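Local coordinates for protein serpin 2 (Anopheles gambiae, PDB 3PZF) that inhibits clip-domain serine proteases by forming a covalent complex with its target, and so restrains phenoloxidase activation and melanization in mosquito hemolymph, at residues N40-P45 with Q335-T340; N160-E165 with V182-G187; F288-S293 with G390-P395. All coordinates share one frame; numbering follows the deposited sequence. Where two conformers were deposited one is given.

Overall arrangement
From the N terminus the chain first lays down 40-45, whose partner 335-340 comes some 290 residues later, so contact 1 closes a very long loop. Within that loop, contact 2 closes a short one, bringing the turn after helix 144-158 back onto strand 177-188. Contact 3 opens at 288-293, still inside the span of contact 1, and closes near the C terminus at 390-395; its segments alternate with those of contact 1, so the two loops cross, whereas contacts 2 and 3 follow in series. Contacts 1 and 3 join strands of the central serpin sheet to strands 41-43 and 386-392 beneath it; contact 2 covers its other side.

Contact 1 (N40-P45 with Q335-T340); sequences NVVLSP and QKAGIT
With chi1 of 63°, V42 holds CG1 in the crowded position between its backbone N and carbonyl carbon and CG2 anti to N, so that both methyls meet strand 332-341. CG1 of V42 rests on A337, 3.4 Å from its carbonyl O and 4.1 Å from its CB. CG2 of V42 lies 3.9 Å from CG2 of I339, which CG1 of V42 also touches. In I339, CG1 is anti to the backbone N (chi1 -173°), which carries that branch off and leaves CG2 as the methyl that meets V42; the two side chains cross obliquely. Q335 stretches out in an extended chain and brings its amide up against the backbone of S44 and CB of L43. The short strands approach within 6.1 Å at a steep 115°, close enough for the small A337 to face L43, their CA atoms 5.7 Å apart. This is the face-to-face packing of two crossed sheets in the serpin core, and all six touching residues are buried. S44 turns its OG to L387 O and S47 OG and serves as N-cap of helix 45-58. Strand 41-43 pairs antiparallel with 386-392 and is backed by helix 24-35 through F29 and F34, while F290 of strand 277-295 packs on both V42 and I339; strand 332-341 runs between 277-295 and 177-188.

Contact 2 (N160-E165 with V182-G187); sequences NGRLRE and VIYFKG
R162, whose CB lies against Y184, sends its NH2 to three oxygens, making weak hydrogen bonds to F290 O, I339 O and T340 OG1. Its NE forms a salt bridge with E347, a carboxylate that T340 OG1 also approaches in a hydrogen bond. E347 belongs to the hinge region required for peptidase binding, so the arginine links the turn to the hinge and probably helps hold it in its native position. The foot of the same side chain does the packing. CB of R162 meets the edge of the Y184 ring, 3.5 Å from CD1, with CG in the ring plane. A bend at chi2 (57°) then turns CD aside, and the guanidinium ends nearly perpendicular to the ring, the planes 84° apart. Next to it L163 points at V182; CD1 of L163 lies 4.1 Å from CB of V182, the two side chains sliding past each other in opposite directions. Beyond the ring's hydroxyl the contact fades toward solvent at the poorly ordered N160. N160 and G161, both at positive phi, form the turn that follows helix 144-158. V155 of that helix touches both L163 and V182, and strand 177-188 lies between strands 105-115 and 332-341, with S346 of the hinge bonding to G187.

Contact 3 (F288-S293 with G390-P395); sequences FKFDFS and GKIENP
I392 drives its CD1 onto the ring of F288, and here the contact is tight: the methyl sits over the centre of one face, 3.6 Å from the centroid and only 9° off the normal, a well-formed CH-pi interaction. CG1 of I392 follows above the rim, 3.7 Å from CE1 of F288. The same CD1 lies 3.5 Å from CE2 of F290, approaching that ring obliquely, so one methyl sits in the corner formed by two phenylalanines of one strand. Chi2 of -56° in I392 brings CD1 toward them, although the side chain does not start out pointing at strand 288-293. Two sheets of the serpin fold meet here, 288-293 from the central one and strand 386-392 from the one beneath; the short strand axes stay 10.2 Å apart, a gap that the large side chains bridge. F374 and F376 of strand 374-380 close around the F288-I392 pair, F376 meeting the F288 ring with planes at about 30°. Packing is looser away from this methyl. CB of P395 lies 4.1 Å from CB of F288, next to V396, which hydrogen-bonds to the backbone of K289, and F290 CZ is 4.2 Å from K391 O. K391 points away from strand 288-293, its buried amine held by a 3.0 Å salt bridge from NZ to E393 OE2 and by the carbonyls of F34 and H37. The solvent side belongs to K289, which extends from the far side of its strand.

Contact 1 (N40-P45 with Q335-T340)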
ATOM      1  N   ASN A  40       9.054 -11.045  -2.654  1.00 22.33           N
ATOM      2  CA  ASN A  40       8.787  -9.607  -2.679  1.00 20.34           C
ATOM      3  C   ASN A  40       7.344  -9.381  -2.298  1.00 21.81           C
ATOM      4  O   ASN A  40       6.479 -10.201  -2.601  1.00 21.15           O
ATOM      5  CB  ASN A  40       9.048  -9.006  -4.067  1.00 19.76           C
ATOM      6  CG  ASN A  40      10.448  -9.233  -4.546  1.00 23.71           C
ATOM      7  OD1 ASN A  40      11.360  -9.422  -3.745  1.00 23.79           O
ATOM      8  ND2 ASN A  40      10.645  -9.165  -5.856  1.00 27.82           N
ATOM      9  N   VAL A  41       7.058  -8.259  -1.628  1.00 18.17           N
ATOM     10  CA  VAL A  41       5.697  -7.926  -1.252  1.00 18.79           C
ATOM     11  C   VAL A  41       5.509  -6.457  -1.557  1.00 19.61           C
ATOM     12  O   VAL A  41       6.435  -5.675  -1.347  1.00 20.67           O
ATOM     13  CB  VAL A  41       5.443  -8.145   0.251  1.00 19.29           C
ATOM     14  CG1 VAL A  41       4.026  -7.618   0.651  1.00 19.48           C
ATOM     15  CG2 VAL A  41       5.557  -9.611   0.644  1.00 21.53           C
ATOM     16  N   VAL A  42       4.320  -6.059  -2.027  1.00 18.40           N
ATOM     17  CA  VAL A  42       3.979  -4.627  -2.043  1.00 14.85           C
ATOM     18  C   VAL A  42       2.464  -4.526  -1.783  1.00 18.91           C
ATOM     19  O   VAL A  42       1.667  -5.325  -2.300  1.00 16.58           O
ATOM     20  CB  VAL A  42       4.389  -3.948  -3.380  1.00 20.01           C
ATOM     21  CG1 VAL A  42       3.626  -4.542  -4.555  1.00 19.20           C
ATOM     22  CG2 VAL A  42       4.198  -2.436  -3.329  1.00 19.05           C
ATOM     23  N   LEU A  43       2.084  -3.606  -0.910  1.00 18.62           N
ATOM     24  CA  LEU A  43       0.666  -3.380  -0.668  1.00 20.49           C
ATOM     25  C   LEU A  43       0.418  -1.896  -0.356  1.00 16.44           C
ATOM     26  O   LEU A  43       1.358  -1.088  -0.302  1.00 18.09           O
ATOM     27  CB  LEU A  43       0.193  -4.269   0.497  1.00 21.56           C
ATOM     28  CG  LEU A  43       0.776  -3.861   1.857  1.00 24.08           C
ATOM     29  CD1 LEU A  43      -0.294  -4.056   2.969  1.00 28.65           C
ATOM     30  CD2 LEU A  43       2.046  -4.623   2.205  1.00 21.47           C
ATOM     31  N   SER A  44      -0.843  -1.528  -0.174  1.00 18.41           N
ATOM     32  CA  SER A  44      -1.154  -0.141   0.179  1.00 19.72           C
ATOM     33  C   SER A  44      -1.877  -0.122   1.525  1.00 17.27           C
ATOM     34  O   SER A  44      -3.079  -0.351   1.584  1.00 17.88           O
ATOM     35  CB  SER A  44      -2.010   0.530  -0.899  1.00 20.97           C
ATOM     36  OG  SER A  44      -2.421   1.829  -0.455  1.00 21.37           O
ATOM     37  N   PRO A  45      -1.129   0.130   2.615  1.00 17.58           N
ATOM     38  CA  PRO A  45      -1.771   0.050   3.934  1.00 16.99           C
ATOM     39  C   PRO A  45      -2.838   1.112   4.071  1.00 22.02           C
ATOM     40  O   PRO A  45      -3.903   0.833   4.616  1.00 19.92           O
ATOM     41  CB  PRO A  45      -0.621   0.296   4.928  1.00 18.36           C
ATOM     42  CG  PRO A  45       0.665  -0.003   4.115  1.00 21.89           C
ATOM     43  CD  PRO A  45       0.340   0.334   2.685  1.00 21.03           C
ATOM     44  N   GLN A 335      -6.815  -7.215  -2.575  1.00 23.53           N
ATOM     45  CA  GLN A 335      -6.070  -6.019  -2.914  1.00 18.63           C
ATOM     46  C   GLN A 335      -4.917  -6.409  -3.825  1.00 21.99           C
ATOM     47  O   GLN A 335      -4.285  -7.452  -3.622  1.00 21.61           O
ATOM     48  CB  GLN A 335      -5.481  -5.344  -1.658  1.00 22.02           C
ATOM     49  CG  GLN A 335      -4.633  -4.142  -2.016  1.00 20.83           C
ATOM     50  CD  GLN A 335      -4.160  -3.317  -0.808  1.00 27.26           C
ATOM     51  OE1 GLN A 335      -4.686  -2.232  -0.522  1.00 26.62           O
ATOM     52  NE2 GLN A 335      -3.126  -3.800  -0.145  1.00 24.09           N
ATOM     53  N   LYS A 336      -4.647  -5.603  -4.840  1.00 19.45           N
ATOM     54  CA  LYS A 336      -3.450  -5.855  -5.660  1.00 18.09           C
ATOM     55  C   LYS A 336      -2.749  -4.535  -5.940  1.00 21.66           C
ATOM     56  O   LYS A 336      -3.386  -3.490  -6.074  1.00 20.71           O
ATOM     57  CB  LYS A 336      -3.809  -6.536  -6.976  1.00 20.19           C
ATOM     58  CG  LYS A 336      -2.571  -6.957  -7.820  1.00 22.05           C
ATOM     59  CD  LYS A 336      -3.020  -7.987  -8.936  1.00 23.74           C
ATOM     60  CE  LYS A 336      -1.808  -8.654  -9.608  1.00 27.77           C
ATOM     61  NZ  LYS A 336      -2.200  -9.779 -10.578  1.00 30.67           N
ATOM     62  N   ALA A 337      -1.420  -4.593  -6.007  1.00 22.24           N
ATOM     63  CA  ALA A 337      -0.588  -3.409  -6.245  1.00 21.08           C
ATOM     64  C   ALA A 337       0.603  -3.806  -7.099  1.00 22.21           C
ATOM     65  O   ALA A 337       1.156  -4.876  -6.891  1.00 20.72           O
ATOM     66  CB  ALA A 337      -0.083  -2.850  -4.924  1.00 21.16           C
ATOM     67  N   GLY A 338       1.004  -2.947  -8.029  1.00 18.15           N
ATOM     68  CA  GLY A 338       2.259  -3.171  -8.754  1.00 20.19           C
ATOM     69  C   GLY A 338       3.241  -2.066  -8.399  1.00 25.59           C
ATOM     70  O   GLY A 338       2.846  -0.969  -8.044  1.00 22.00           O
ATOM     71  N   ILE A 339       4.531  -2.333  -8.497  1.00 21.85           N
ATOM     72  CA  ILE A 339       5.527  -1.291  -8.199  1.00 19.88           C
ATOM     73  C   ILE A 339       6.707  -1.565  -9.112  1.00 22.89           C
ATOM     74  O   ILE A 339       7.033  -2.714  -9.381  1.00 23.05           O
ATOM     75  CB  ILE A 339       5.975  -1.323  -6.737  1.00 21.19           C
ATOM     76  CG1 ILE A 339       6.882  -0.113  -6.386  1.00 21.43           C
ATOM     77  CG2 ILE A 339       6.642  -2.671  -6.408  1.00 20.21           C
ATOM     78  CD1 ILE A 339       6.168   1.283  -6.438  1.00 23.22           C
ATOM     79  N   THR A 340       7.309  -0.485  -9.597  1.00 23.89           N
ATOM     80  CA  THR A 340       8.518  -0.534 -10.417  1.00 22.19           C
ATOM     81  C   THR A 340       9.437   0.558  -9.924  1.00 26.13           C
ATOM     82  O   THR A 340       8.973   1.648  -9.583  1.00 27.49           O
ATOM     83  CB  THR A 340       8.174  -0.234 -11.867  1.00 28.38           C
ATOM     84  OG1 THR A 340       7.197  -1.183 -12.333  1.00 30.70           O
ATOM     85  CG2 THR A 340       9.450  -0.296 -12.759  1.00 32.72           C
TER

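Contact 2 (N160-E165 with V182-G187)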
ATOM      1  N   ASN A 160      -4.485   1.637 -15.693  1.00 49.00           N
ATOM      2  CA  ASN A 160      -3.877   1.923 -16.991  1.00 57.81           C
ATOM      3  C   ASN A 160      -3.170   0.690 -17.553  1.00 51.56           C
ATOM      4  O   ASN A 160      -2.136   0.796 -18.227  1.00 49.28           O
ATOM      5  CB  ASN A 160      -2.896   3.095 -16.862  1.00 62.34           C
ATOM      6  CG  ASN A 160      -2.463   3.650 -18.210  1.00 76.37           C
ATOM      7  OD1 ASN A 160      -3.275   3.798 -19.127  1.00 84.47           O
ATOM      8  ND2 ASN A 160      -1.171   3.956 -18.338  1.00 76.47           N
ATOM      9  N   GLY A 161      -3.727  -0.483 -17.261  1.00 42.72           N
ATOM     10  CA  GLY A 161      -3.173  -1.740 -17.729  1.00 36.29           C
ATOM     11  C   GLY A 161      -1.948  -2.247 -16.965  1.00 35.66           C
ATOM     12  O   GLY A 161      -1.374  -3.290 -17.334  1.00 35.90           O
ATOM     13  N   ARG A 162      -1.548  -1.541 -15.906  1.00 32.15           N
ATOM     14  CA  ARG A 162      -0.381  -1.945 -15.124  1.00 32.44           C
ATOM     15  C   ARG A 162      -0.686  -3.274 -14.473  1.00 33.92           C
ATOM     16  O   ARG A 162       0.191  -4.124 -14.347  1.00 31.25           O
ATOM     17  CB  ARG A 162      -0.040  -0.897 -14.063  1.00 32.68           C
ATOM     18  CG  ARG A 162       1.159  -1.251 -13.161  1.00 35.09           C
ATOM     19  CD  ARG A 162       2.444  -1.520 -13.948  1.00 33.09           C
ATOM     20  NE  ARG A 162       3.534  -1.900 -13.041  1.00 31.86           N
ATOM     21  CZ  ARG A 162       3.695  -3.122 -12.534  1.00 27.41           C
ATOM     22  NH1 ARG A 162       2.849  -4.099 -12.870  1.00 34.86           N
ATOM     23  NH2 ARG A 162       4.710  -3.372 -11.716  1.00 30.37           N
ATOM     24  N   LEU A 163      -1.947  -3.439 -14.066  1.00 30.56           N
ATOM     25  CA  LEU A 163      -2.442  -4.686 -13.497  1.00 32.57           C
ATOM     26  C   LEU A 163      -3.601  -5.147 -14.382  1.00 39.02           C
ATOM     27  O   LEU A 163      -4.428  -4.330 -14.790  1.00 36.95           O
ATOM     28  CB  LEU A 163      -2.981  -4.474 -12.069  1.00 29.12           C
ATOM     29  CG  LEU A 163      -2.070  -3.799 -11.036  1.00 28.26           C
ATOM     30  CD1 LEU A 163      -2.804  -3.623  -9.714  1.00 27.79           C
ATOM     31  CD2 LEU A 163      -0.761  -4.596 -10.858  1.00 26.93           C
ATOM     32  N   ARG A 164      -3.671  -6.452 -14.635  1.00 33.95           N
ATOM     33  CA  ARG A 164      -4.580  -7.012 -15.631  1.00 42.46           C
ATOM     34  C   ARG A 164      -5.610  -7.955 -15.031  1.00 39.40           C
ATOM     35  O   ARG A 164      -6.620  -8.237 -15.655  1.00 37.49           O
ATOM     36  CB  ARG A 164      -3.778  -7.799 -16.670  1.00 44.66           C
ATOM     37  CG  ARG A 164      -2.749  -6.993 -17.444  1.00 51.82           C
ATOM     38  CD  ARG A 164      -3.409  -6.068 -18.453  1.00 66.31           C
ATOM     39  NE  ARG A 164      -2.419  -5.350 -19.253  1.00 74.33           N
ATOM     40  CZ  ARG A 164      -2.634  -4.898 -20.485  1.00 84.45           C
ATOM     41  NH1 ARG A 164      -3.807  -5.092 -21.077  1.00 86.97           N
ATOM     42  NH2 ARG A 164      -1.668  -4.258 -21.131  1.00 85.43           N
ATOM     43  N   GLU A 165      -5.351  -8.477 -13.838  1.00 36.94           N
ATOM     44  CA  GLU A 165      -6.296  -9.405 -13.234  1.00 34.54           C
ATOM     45  C   GLU A 165      -6.025  -9.547 -11.761  1.00 34.27           C
ATOM     46  O   GLU A 165      -4.908  -9.314 -11.285  1.00 32.92           O
ATOM     47  CB  GLU A 165      -6.211 -10.791 -13.878  1.00 41.98           C
ATOM     48  CG  GLU A 165      -4.946 -11.549 -13.518  1.00 54.98           C
ATOM     49  CD  GLU A 165      -3.745 -11.085 -14.328  1.00 70.23           C
ATOM     50  OE1 GLU A 165      -2.618 -11.022 -13.777  1.00 61.17           O
ATOM     51  OE2 GLU A 165      -3.935 -10.794 -15.530  1.00 78.53           O
ATOM     52  N   VAL A 182      -7.321  -1.668  -5.805  1.00 18.92           N
ATOM     53  CA  VAL A 182      -6.051  -1.646  -6.515  1.00 20.60           C
ATOM     54  C   VAL A 182      -5.476  -0.238  -6.447  1.00 21.86           C
ATOM     55  O   VAL A 182      -6.169   0.734  -6.161  1.00 23.73           O
ATOM     56  CB  VAL A 182      -6.166  -2.098  -8.001  1.00 22.70           C
ATOM     57  CG1 VAL A 182      -6.597  -3.569  -8.091  1.00 21.91           C
ATOM     58  CG2 VAL A 182      -7.159  -1.230  -8.755  1.00 27.88           C
ATOM     59  N   ILE A 183      -4.179  -0.138  -6.703  1.00 23.34           N
ATOM     60  CA  ILE A 183      -3.506   1.147  -6.650  1.00 18.56           C
ATOM     61  C   ILE A 183      -2.468   1.172  -7.751  1.00 27.76           C
ATOM     62  O   ILE A 183      -1.937   0.124  -8.127  1.00 26.63           O
ATOM     63  CB  ILE A 183      -2.821   1.386  -5.305  1.00 22.26           C
ATOM     64  CG1 ILE A 183      -2.275   2.822  -5.254  1.00 21.04           C
ATOM     65  CG2 ILE A 183      -1.708   0.344  -5.098  1.00 22.86           C
ATOM     66  CD1 ILE A 183      -1.739   3.234  -3.871  1.00 26.44           C
ATOM     67  N   TYR A 184      -2.237   2.353  -8.307  1.00 22.25           N
ATOM     68  CA  TYR A 184      -1.302   2.494  -9.424  1.00 27.14           C
ATOM     69  C   TYR A 184      -0.558   3.797  -9.225  1.00 25.67           C
ATOM     70  O   TYR A 184      -1.140   4.786  -8.750  1.00 23.99           O
ATOM     71  CB  TYR A 184      -2.056   2.491 -10.758  1.00 33.24           C
ATOM     72  CG  TYR A 184      -1.275   3.096 -11.908  1.00 31.38           C
ATOM     73  CD1 TYR A 184      -0.400   2.326 -12.658  1.00 32.15           C
ATOM     74  CD2 TYR A 184      -1.406   4.442 -12.230  1.00 29.74           C
ATOM     75  CE1 TYR A 184       0.312   2.877 -13.723  1.00 36.67           C
ATOM     76  CE2 TYR A 184      -0.705   5.003 -13.288  1.00 34.18           C
ATOM     77  CZ  TYR A 184       0.153   4.220 -14.027  1.00 38.14           C
ATOM     78  OH  TYR A 184       0.855   4.781 -15.069  1.00 44.50           O
ATOM     79  N   PHE A 185       0.737   3.805  -9.543  1.00 24.06           N
ATOM     80  CA  PHE A 185       1.536   4.996  -9.315  1.00 26.37           C
ATOM     81  C   PHE A 185       2.634   5.125 -10.357  1.00 32.11           C
ATOM     82  O   PHE A 185       3.431   4.219 -10.540  1.00 27.95           O
ATOM     83  CB  PHE A 185       2.170   4.968  -7.933  1.00 19.35           C
ATOM     84  CG  PHE A 185       3.230   6.016  -7.746  1.00 25.48           C
ATOM     85  CD1 PHE A 185       2.928   7.362  -7.896  1.00 23.20           C
ATOM     86  CD2 PHE A 185       4.526   5.654  -7.433  1.00 22.77           C
ATOM     87  CE1 PHE A 185       3.912   8.330  -7.725  1.00 21.85           C
ATOM     88  CE2 PHE A 185       5.517   6.624  -7.263  1.00 28.69           C
ATOM     89  CZ  PHE A 185       5.202   7.962  -7.419  1.00 24.73           C
ATOM     90  N   LYS A 186       2.620   6.258 -11.049  1.00 22.34           N
ATOM     91  CA  LYS A 186       3.673   6.637 -11.957  1.00 25.21           C
ATOM     92  C   LYS A 186       4.274   7.934 -11.455  1.00 29.10           C
ATOM     93  O   LYS A 186       3.555   8.908 -11.172  1.00 25.82           O
ATOM     94  CB  LYS A 186       3.115   6.839 -13.368  1.00 27.22           C
ATOM     95  CG  LYS A 186       4.148   7.392 -14.340  1.00 35.95           C
ATOM     96  CD  LYS A 186       3.557   7.664 -15.714  1.00 51.99           C
ATOM     97  CE  LYS A 186       2.968   6.406 -16.331  1.00 58.92           C
ATOM     98  N   GLY A 187       5.593   7.968 -11.335  1.00 24.74           N
ATOM     99  CA  GLY A 187       6.253   9.166 -10.837  1.00 22.52           C
ATOM    100  C   GLY A 187       7.711   9.243 -11.264  1.00 29.69           C
ATOM    101  O   GLY A 187       8.272   8.262 -11.722  1.00 25.49           O
TER

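Contact 3 (F288-S293 with G390-P395)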
ATOM      1  N   PHE A 288      13.662  -3.090  -9.780  1.00 21.24           N
ATOM      2  CA  PHE A 288      12.662  -4.149  -9.657  1.00 24.35           C
ATOM      3  C   PHE A 288      11.343  -3.738 -10.252  1.00 21.95           C
ATOM      4  O   PHE A 288      10.997  -2.547 -10.308  1.00 23.13           O
ATOM      5  CB  PHE A 288      12.490  -4.620  -8.201  1.00 22.50           C
ATOM      6  CG  PHE A 288      12.176  -3.504  -7.204  1.00 23.78           C
ATOM      7  CD1 PHE A 288      13.178  -2.966  -6.377  1.00 22.56           C
ATOM      8  CD2 PHE A 288      10.879  -3.016  -7.081  1.00 22.39           C
ATOM      9  CE1 PHE A 288      12.878  -1.954  -5.424  1.00 23.16           C
ATOM     10  CE2 PHE A 288      10.577  -1.996  -6.154  1.00 19.69           C
ATOM     11  CZ  PHE A 288      11.585  -1.460  -5.326  1.00 18.88           C
ATOM     12  N   LYS A 289      10.620  -4.746 -10.729  1.00 21.51           N
ATOM     13  CA  LYS A 289       9.274  -4.578 -11.233  1.00 22.51           C
ATOM     14  C   LYS A 289       8.475  -5.824 -10.871  1.00 22.48           C
ATOM     15  O   LYS A 289       8.799  -6.930 -11.311  1.00 24.40           O
ATOM     16  CB  LYS A 289       9.314  -4.416 -12.752  1.00 24.23           C
ATOM     17  CG  LYS A 289       7.931  -4.354 -13.407  1.00 28.55           C
ATOM     18  CD  LYS A 289       8.037  -4.125 -14.890  1.00 41.88           C
ATOM     19  CE  LYS A 289       6.661  -3.836 -15.497  1.00 63.91           C
ATOM     20  NZ  LYS A 289       6.742  -3.547 -16.964  1.00 67.99           N
ATOM     21  N   PHE A 290       7.417  -5.661 -10.075  1.00 19.69           N
ATOM     22  CA  PHE A 290       6.621  -6.821  -9.686  1.00 20.66           C
ATOM     23  C   PHE A 290       5.250  -6.381  -9.194  1.00 23.23           C
ATOM     24  O   PHE A 290       4.971  -5.193  -9.022  1.00 22.04           O
ATOM     25  CB  PHE A 290       7.328  -7.643  -8.579  1.00 25.30           C
ATOM     26  CG  PHE A 290       7.362  -6.963  -7.199  1.00 22.06           C
ATOM     27  CD1 PHE A 290       6.430  -7.267  -6.202  1.00 23.51           C
ATOM     28  CD2 PHE A 290       8.375  -6.054  -6.889  1.00 21.89           C
ATOM     29  CE1 PHE A 290       6.487  -6.652  -4.940  1.00 20.07           C
ATOM     30  CE2 PHE A 290       8.431  -5.422  -5.651  1.00 19.75           C
ATOM     31  CZ  PHE A 290       7.500  -5.726  -4.661  1.00 22.85           C
ATOM     32  N   ASP A 291       4.385  -7.356  -8.990  1.00 22.82           N
ATOM     33  CA  ASP A 291       3.117  -7.058  -8.373  1.00 21.97           C
ATOM     34  C   ASP A 291       2.810  -8.095  -7.303  1.00 26.94           C
ATOM     35  O   ASP A 291       3.467  -9.132  -7.188  1.00 23.92           O
ATOM     36  CB  ASP A 291       2.016  -6.944  -9.421  1.00 28.12           C
ATOM     37  CG  ASP A 291       1.951  -8.107 -10.318  1.00 35.11           C
ATOM     38  OD1 ASP A 291       1.670  -9.216  -9.826  1.00 37.24           O
ATOM     39  OD2 ASP A 291       2.151  -7.900 -11.528  1.00 41.80           O
ATOM     40  N   PHE A 292       1.794  -7.809  -6.511  1.00 21.39           N
ATOM     41  CA  PHE A 292       1.537  -8.626  -5.343  1.00 23.74           C
ATOM     42  C   PHE A 292       0.043  -8.503  -5.086  1.00 21.37           C
ATOM     43  O   PHE A 292      -0.491  -7.393  -5.047  1.00 19.62           O
ATOM     44  CB  PHE A 292       2.315  -8.141  -4.109  1.00 20.67           C
ATOM     45  CG  PHE A 292       2.107  -9.017  -2.904  1.00 21.45           C
ATOM     46  CD1 PHE A 292       2.770 -10.233  -2.791  1.00 29.79           C
ATOM     47  CD2 PHE A 292       1.188  -8.664  -1.914  1.00 24.79           C
ATOM     48  CE1 PHE A 292       2.558 -11.064  -1.694  1.00 28.99           C
ATOM     49  CE2 PHE A 292       0.969  -9.497  -0.815  1.00 27.22           C
ATOM     50  CZ  PHE A 292       1.668 -10.697  -0.710  1.00 28.26           C
ATOM     51  N   SER A 293      -0.622  -9.642  -5.004  1.00 22.03           N
ATOM     52  CA  SER A 293      -2.069  -9.699  -4.818  0.50 25.39           C
ATOM     53  C   SER A 293      -2.340 -10.573  -3.605  1.00 27.52           C
ATOM     54  O   SER A 293      -1.630 -11.556  -3.383  1.00 29.88           O
ATOM     55  CB  SER A 293      -2.716 -10.318  -6.058  0.50 30.90           C
ATOM     56  OG  SER A 293      -4.114 -10.142  -6.042  0.50 31.52           O
ATOM     57  N   GLY A 390       6.404  -2.204   1.213  1.00 17.73           N
ATOM     58  CA  GLY A 390       6.776  -3.483   0.605  1.00 15.54           C
ATOM     59  C   GLY A 390       8.144  -3.903   1.063  1.00 14.39           C
ATOM     60  O   GLY A 390       8.821  -3.188   1.837  1.00 17.59           O
ATOM     61  N   LYS A 391       8.572  -5.070   0.586  1.00 17.93           N
ATOM     62  CA  LYS A 391       9.942  -5.471   0.832  1.00 18.48           C
ATOM     63  C   LYS A 391      10.457  -6.189  -0.384  1.00 21.06           C
ATOM     64  O   LYS A 391       9.696  -6.715  -1.188  1.00 20.22           O
ATOM     65  CB  LYS A 391      10.030  -6.367   2.062  1.00 19.79           C
ATOM     66  CG  LYS A 391       9.203  -7.628   1.935  1.00 24.36           C
ATOM     67  CD  LYS A 391       9.560  -8.625   3.011  1.00 25.17           C
ATOM     68  CE  LYS A 391       8.773  -9.924   2.783  1.00 29.87           C
ATOM     69  NZ  LYS A 391       9.206 -11.021   3.671  1.00 27.19           N
ATOM     70  N   ILE A 392      11.771  -6.157  -0.529  1.00 17.88           N
ATOM     71  CA  ILE A 392      12.438  -6.841  -1.627  1.00 18.80           C
ATOM     72  C   ILE A 392      13.206  -7.998  -1.029  1.00 25.62           C
ATOM     73  O   ILE A 392      14.077  -7.796  -0.203  1.00 21.31           O
ATOM     74  CB  ILE A 392      13.406  -5.874  -2.320  1.00 16.84           C
ATOM     75  CG1 ILE A 392      12.619  -4.749  -3.000  1.00 22.24           C
ATOM     76  CG2 ILE A 392      14.298  -6.593  -3.347  1.00 20.51           C
ATOM     77  CD1 ILE A 392      11.555  -5.258  -4.014  1.00 26.28           C
ATOM     78  N   GLU A 393      12.861  -9.220  -1.423  1.00 20.73           N
ATOM     79  CA  GLU A 393      13.638 -10.406  -1.055  1.00 22.33           C
ATOM     80  C   GLU A 393      14.489 -10.917  -2.233  1.00 25.91           C
ATOM     81  O   GLU A 393      15.514 -11.586  -2.038  1.00 28.01           O
ATOM     82  CB  GLU A 393      12.666 -11.516  -0.636  1.00 28.06           C
ATOM     83  CG  GLU A 393      11.884 -11.247   0.631  1.00 28.83           C
ATOM     84  CD  GLU A 393      12.683 -11.488   1.895  1.00 40.77           C
ATOM     85  OE1 GLU A 393      13.926 -11.718   1.817  1.00 32.55           O
ATOM     86  OE2 GLU A 393      12.062 -11.436   2.976  1.00 32.40           O
ATOM     87  N   ASN A 394      14.078 -10.582  -3.454  1.00 26.16           N
ATOM     88  CA  ASN A 394      14.747 -11.080  -4.674  1.00 27.55           C
ATOM     89  C   ASN A 394      14.345 -10.181  -5.833  1.00 28.36           C
ATOM     90  O   ASN A 394      13.311 -10.423  -6.488  1.00 26.59           O
ATOM     91  CB  ASN A 394      14.290 -12.514  -4.965  1.00 28.75           C
ATOM     92  CG  ASN A 394      14.915 -13.106  -6.255  1.00 43.77           C
ATOM     93  OD1 ASN A 394      15.751 -12.486  -6.909  1.00 39.12           O
ATOM     94  ND2 ASN A 394      14.485 -14.306  -6.614  1.00 53.03           N
ATOM     95  N   PRO A 395      15.105  -9.099  -6.049  1.00 24.70           N
ATOM     96  CA  PRO A 395      14.640  -8.103  -7.014  1.00 22.08           C
ATOM     97  C   PRO A 395      14.765  -8.587  -8.434  1.00 31.20           C
ATOM     98  O   PRO A 395      15.851  -8.945  -8.880  1.00 36.12           O
ATOM     99  CB  PRO A 395      15.548  -6.905  -6.769  1.00 23.73           C
ATOM    100  CG  PRO A 395      16.851  -7.518  -6.228  1.00 24.77           C
ATOM    101  CD  PRO A 395      16.374  -8.717  -5.403  1.00 24.27           C
TER